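Local coordinates for surface-associated protein CshB (Streptococcus gordonii, PDB 6YZG), which acts as a cell-wall-anchored streptococcal surface adhesin that probably binds fibronectin, here represented by its non-repetitive domain 2, at the interface of chains A and B. Sequence-based numbering; all coordinates share one arbitrary frame. Chains: chain A/B, Surface-associated protein CshB.

The interface of chains A and B. Residues chain A 50, 158, 162, 212, 219, 221-224; chain B 282-286.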
# COMPACT_ATOMS: atom_id res chain seq x y z
N ILE A 50 12.25 26.24 -6.34
CA ILE A 50 11.07 25.96 -5.49
C ILE A 50 11.56 25.59 -4.08
O ILE A 50 11.11 26.12 -3.08
CB ILE A 50 10.17 24.88 -6.10
CG1 ILE A 50 9.63 25.25 -7.49
CG2 ILE A 50 9.08 24.55 -5.10
CD1 ILE A 50 9.36 24.02 -8.30
N THR A 158 5.07 22.32 -13.48
CA THR A 158 4.69 22.78 -14.81
C THR A 158 4.98 24.28 -14.94
O THR A 158 4.93 25.01 -13.94
CB THR A 158 3.19 22.53 -15.06
OG1 THR A 158 2.87 22.96 -16.39
CG2 THR A 158 2.27 23.20 -14.04
N GLY A 162 -1.96 25.96 -13.85
CA GLY A 162 -1.90 25.25 -12.58
C GLY A 162 -2.72 23.99 -12.60
O GLY A 162 -3.74 23.87 -13.29
N SER A 212 3.92 19.15 0.34
CA SER A 212 3.15 20.30 -0.20
C SER A 212 2.89 21.33 0.88
O SER A 212 2.46 21.00 1.99
CB SER A 212 1.85 19.84 -0.79
OG SER A 212 1.21 20.96 -1.40
N GLY A 219 -1.77 21.07 -4.04
CA GLY A 219 -1.24 21.94 -5.08
C GLY A 219 -2.14 22.15 -6.27
O GLY A 219 -1.69 22.75 -7.27
N GLY A 221 -4.36 24.10 -8.73
CA GLY A 221 -4.36 25.53 -8.96
C GLY A 221 -3.05 26.18 -8.64
O GLY A 221 -3.05 27.43 -8.31
N SER A 222 -1.98 25.43 -8.57
CA SER A 222 -0.61 25.92 -8.51
C SER A 222 0.21 25.14 -9.52
O SER A 222 -0.31 24.20 -10.12
CB SER A 222 -0.00 25.75 -7.11
OG SER A 222 0.45 24.43 -6.88
N GLN A 223 1.47 25.47 -9.61
CA GLN A 223 2.36 24.80 -10.58
C GLN A 223 3.16 23.66 -9.94
O GLN A 223 4.00 23.08 -10.65
CB GLN A 223 3.24 25.82 -11.31
CG GLN A 223 2.48 26.70 -12.27
CD GLN A 223 3.29 27.71 -13.03
OE1 GLN A 223 3.03 27.97 -14.24
NE2 GLN A 223 4.24 28.30 -12.39
N VAL A 224 2.86 23.29 -8.70
CA VAL A 224 3.54 22.18 -8.00
C VAL A 224 2.49 21.27 -7.40
O VAL A 224 1.71 21.74 -6.56
CB VAL A 224 4.48 22.73 -6.92
CG1 VAL A 224 5.25 21.57 -6.28
CG2 VAL A 224 5.41 23.77 -7.50
N SER B 282 8.49 32.78 -12.59
CA SER B 282 9.09 31.74 -11.73
C SER B 282 7.98 30.73 -11.41
O SER B 282 6.84 31.20 -11.30
CB SER B 282 9.66 32.33 -10.48
OG SER B 282 8.72 33.18 -9.88
N THR B 283 8.34 29.47 -11.21
CA THR B 283 7.37 28.39 -10.83
C THR B 283 6.54 28.89 -9.66
O THR B 283 7.11 29.36 -8.60
CB THR B 283 7.99 27.05 -10.46
OG1 THR B 283 8.80 26.60 -11.56
CG2 THR B 283 6.95 26.00 -10.16
N ARG B 284 5.21 28.83 -9.76
CA ARG B 284 4.31 29.32 -8.72
C ARG B 284 4.02 28.14 -7.75
O ARG B 284 3.31 27.18 -8.06
CB ARG B 284 3.02 29.89 -9.30
CG ARG B 284 2.07 30.43 -8.24
CD ARG B 284 0.92 31.27 -8.82
NE ARG B 284 0.26 30.50 -9.81
CZ ARG B 284 -0.70 29.64 -9.57
NH1 ARG B 284 -1.16 28.94 -10.59
NH2 ARG B 284 -1.22 29.54 -8.35
N ASP B 285 4.66 28.16 -6.58
CA ASP B 285 4.43 27.16 -5.56
C ASP B 285 3.02 27.21 -5.03
O ASP B 285 2.34 28.26 -5.13
CB ASP B 285 5.44 27.31 -4.42
CG ASP B 285 5.76 26.04 -3.67
OD1 ASP B 285 5.15 24.99 -3.97
OD2 ASP B 285 6.63 26.17 -2.72
N SER B 286 2.62 26.10 -4.44
CA SER B 286 1.31 26.00 -3.82
C SER B 286 1.19 26.95 -2.62
O SER B 286 2.17 27.18 -1.89
CB SER B 286 1.10 24.57 -3.35
OG SER B 286 1.56 23.60 -4.31
O HOH W 1 2.62 20.95 -3.73
O HOH W 2 8.79 27.78 -3.01
O HOH W 3 7.30 26.54 -13.79
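This is one patch of a two-fold symmetric homodimer interface, in which an extended loop of chain B lies along a loop of chain A. It ties the C-terminal part of one copy to the other. The deposited assembly is a dimer, but the structure alone does not show that the adhesin pairs this way on the cell. The backbones meet where A:Gln223 N donates to B:Arg284 O at 2.9 Å, nearly along the C=O axis. B:Arg284 starts with CG anti to the backbone N (chi1 -179°) and bends at chi3 (54°). The bend brings the edge of the guanidinium to the backbone of A:Gly221. B:Arg284 NH2 donates to A:Gly221 O at 2.8 Å, in the guanidinium plane and on a carbonyl lone pair. NH1 adds a weak bond to the same oxygen. The A:Gln223 chain is extended beyond CG, and at its tip the modelled A:Gln223 NE2 lies 2.8 Å from B:Arg284 N. Two N-H donors would face each other, so the amide is more likely flipped, with its oxygen accepting from B:Arg284 N. A:Ser222 OG sits in the crowded position between backbone N and carbonyl carbon (chi1 80°). It donates to A:Gly219 O and accepts from A:Val224 N, which fixes its rotation. B:Ser286 OG meets A:Ser222 OG tip to tip at 2.9 Å; the direction of this hydrogen bond is not decided. B:Ser286 OG also lies 2.9 Å from A:Val224 O, which can only accept, so the two contacts may compete for the serine's one proton. One water bonds to B:Ser286 OG, A:Ser212 OG and A:Val224 O. Beside this polar cluster, methyl CG2 of B:Thr283 packs obliquely on A:Ile50 CD1 at 3.6 Å and meets A:Val224 CG2. B:Asp285 OD1 takes its own neighbour, B:Ser286 N, from above the carboxylate plane. The other oxygen, B:Asp285 OD2, binds a water at 2.7 Å, which also bonds to A:Ile50 O at 2.9 Å.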